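Ricin B lectin (Clostridium thermocellum, PDB 3VSF) probably hydrolyses beta-1,3-galactan from the chain end as a family 43 exo-beta-1,3-galactanase and binds galactose through a ricin-type beta-trefoil domain. Local coordinates at residues Cys88-Asp93 against Thr155-Phe160. Residues are numbered along the deposited sequence; the frame is centred on the assembly and turned at random.
Sequences CYRSKD and TPDGKF
Cys88 and Asp157 meet where two neighbouring blades of the five-bladed beta-propeller, the fold of glycoside hydrolase family 43, lie side by side. Residues 88-91 end strand 83-91, the third strand of the first four-stranded blade; residues 155-160 belong to the loop that joins strands 147-153 and 161-166, the last two of the next blade. No hydrogen bond links the two segments, and their small interface rests on a sulfur and a loose pairing of charges. The side chain of Cys88 points at the loop, with SG anti to the backbone N (chi1 174°), and the sulfur lies against the start of the Asp157 side chain, 4.2 Å from both CA and CB of that residue. Pro156 O sits at the margin of this contact, 4.5 Å from Cys88 SG, and accepts a hydrogen bond from Tyr73 OH of strand 69-77. Tyr89 projects from the other face of the strand, so the next residue to face the loop is Arg90. Its chain is extended as far as CD, which passes Asp157 OD1 at 4.3 Å. The guanidinium itself pairs with Glu98 through NH2 and makes a cation-pi contact with Tyr69, while Asp157 OD1 forms a salt bridge with Arg100; Glu98 and Arg100 both lie on strand 98-105 of the first blade. Between Arg90 and Asp157 there is probably no more than a long-range attraction: OD1 of Asp157 stands 4.6 Å from NE of Arg90, far from the plane of the guanidinium, so the NE hydrogen is not aimed at it.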
loop_
_atom_site.group_PDB
_atom_site.type_symbol
_atom_site.label_atom_id
_atom_site.label_comp_id
_atom_site.label_asym_id
_atom_site.label_seq_id
_atom_site.Cartn_x
_atom_site.Cartn_y
_atom_site.Cartn_z
ATOM N N CYS A 88 -7.927 -15.567 11.922
ATOM C CA CYS A 88 -7.733 -14.374 12.735
ATOM C C CYS A 88 -6.390 -14.422 13.452
ATOM O O CYS A 88 -6.113 -15.351 14.210
ATOM C CB CYS A 88 -8.863 -14.225 13.753
ATOM S SG CYS A 88 -8.620 -12.876 14.930
ATOM N N TYR A 89 -5.559 -13.415 13.208
ATOM C CA TYR A 89 -4.249 -13.336 13.842
ATOM C C TYR A 89 -4.151 -12.105 14.738
ATOM O O TYR A 89 -4.669 -11.040 14.405
ATOM C CB TYR A 89 -3.144 -13.326 12.786
ATOM C CG TYR A 89 -3.090 -14.588 11.953
ATOM C CD1 TYR A 89 -3.911 -14.747 10.845
ATOM C CD2 TYR A 89 -2.217 -15.618 12.275
ATOM C CE1 TYR A 89 -3.865 -15.898 10.081
ATOM C CE2 TYR A 89 -2.162 -16.773 11.516
ATOM C CZ TYR A 89 -2.988 -16.907 10.421
ATOM O OH TYR A 89 -2.938 -18.054 9.663
ATOM N N ARG A 90 -3.481 -12.262 15.874
ATOM C CA ARG A 90 -3.391 -11.202 16.871
ATOM C C ARG A 90 -1.941 -10.789 17.107
ATOM O O ARG A 90 -1.038 -11.624 17.069
ATOM C CB ARG A 90 -4.029 -11.670 18.181
ATOM C CG ARG A 90 -3.928 -10.682 19.327
ATOM C CD ARG A 90 -4.537 -11.264 20.592
ATOM N NE ARG A 90 -3.909 -12.530 20.964
ATOM C CZ ARG A 90 -3.404 -12.793 22.165
ATOM N NH1 ARG A 90 -3.453 -11.877 23.123
ATOM N NH2 ARG A 90 -2.851 -13.973 22.410
ATOM N N SER A 91 -1.723 -9.499 17.351
ATOM C CA SER A 91 -0.376 -8.988 17.588
ATOM C C SER A 91 -0.375 -7.587 18.193
ATOM O O SER A 91 -1.341 -6.837 18.053
ATOM C CB SER A 91 0.429 -8.988 16.286
ATOM O OG SER A 91 1.728 -8.460 16.491
ATOM N N LYS A 92 0.719 -7.245 18.865
ATOM C CA LYS A 92 0.900 -5.911 19.426
ATOM C C LYS A 92 1.963 -5.136 18.654
ATOM O O LYS A 92 1.907 -3.910 18.558
ATOM C CB LYS A 92 1.302 -5.993 20.900
ATOM C CG LYS A 92 0.198 -6.452 21.835
ATOM C CD LYS A 92 0.679 -6.446 23.280
ATOM C CE LYS A 92 -0.457 -6.734 24.246
ATOM N NZ LYS A 92 0.009 -6.776 25.660
ATOM N N ASP A 93 2.933 -5.862 18.106
ATOM C CA ASP A 93 4.061 -5.247 17.416
ATOM C C ASP A 93 3.814 -5.128 15.914
ATOM O O ASP A 93 4.555 -4.442 15.209
ATOM C CB ASP A 93 5.340 -6.046 17.674
ATOM C CG ASP A 93 5.365 -7.363 16.925
ATOM O OD1 ASP A 93 6.116 -7.468 15.934
ATOM O OD2 ASP A 93 4.630 -8.292 17.321
ATOM N N THR A 155 -16.655 -11.013 21.239
ATOM C CA THR A 155 -15.205 -10.888 21.338
ATOM C C THR A 155 -14.575 -10.861 19.947
ATOM O O THR A 155 -15.160 -11.368 18.990
ATOM C CB THR A 155 -14.598 -12.044 22.154
ATOM O OG1 THR A 155 -14.914 -13.293 21.527
ATOM C CG2 THR A 155 -15.147 -12.040 23.571
ATOM N N PRO A 156 -13.377 -10.266 19.832
ATOM C CA PRO A 156 -12.697 -10.143 18.538
ATOM C C PRO A 156 -12.226 -11.486 17.985
ATOM O O PRO A 156 -12.503 -11.800 16.828
ATOM C CB PRO A 156 -11.491 -9.256 18.862
ATOM C CG PRO A 156 -11.239 -9.482 20.311
ATOM C CD PRO A 156 -12.595 -9.661 20.925
ATOM N N ASP A 157 -11.526 -12.263 18.803
ATOM C CA ASP A 157 -10.971 -13.538 18.360
ATOM C C ASP A 157 -11.879 -14.718 18.697
ATOM O O ASP A 157 -11.461 -15.875 18.621
ATOM C CB ASP A 157 -9.579 -13.751 18.960
ATOM C CG ASP A 157 -9.524 -13.419 20.438
ATOM O OD1 ASP A 157 -8.459 -12.969 20.906
ATOM O OD2 ASP A 157 -10.547 -13.607 21.130
ATOM N N GLY A 158 -13.120 -14.420 19.064
ATOM C CA GLY A 158 -14.087 -15.454 19.382
ATOM C C GLY A 158 -14.824 -15.947 18.151
ATOM O O GLY A 158 -14.826 -15.286 17.113
ATOM N N LYS A 159 -15.450 -17.114 18.268
ATOM C CA LYS A 159 -16.207 -17.691 17.164
ATOM C C LYS A 159 -17.383 -16.790 16.794
ATOM O O LYS A 159 -18.293 -16.584 17.595
ATOM C CB LYS A 159 -16.720 -19.083 17.537
ATOM C CG LYS A 159 -15.693 -19.979 18.217
ATOM C CD LYS A 159 -14.573 -20.384 17.273
ATOM C CE LYS A 159 -13.611 -21.350 17.951
ATOM N NZ LYS A 159 -12.535 -21.819 17.033
ATOM N N PHE A 160 -17.356 -16.254 15.578
ATOM C CA PHE A 160 -18.430 -15.392 15.093
ATOM C C PHE A 160 -19.673 -16.200 14.735
ATOM O O PHE A 160 -19.579 -17.370 14.365
ATOM C CB PHE A 160 -17.965 -14.584 13.879
ATOM C CG PHE A 160 -17.173 -13.359 14.231
ATOM C CD1 PHE A 160 -17.654 -12.097 13.928
ATOM C CD2 PHE A 160 -15.949 -13.467 14.869
ATOM C CE1 PHE A 160 -16.928 -10.966 14.250
ATOM C CE2 PHE A 160 -15.218 -12.341 15.194
ATOM C CZ PHE A 160 -15.710 -11.088 14.885
#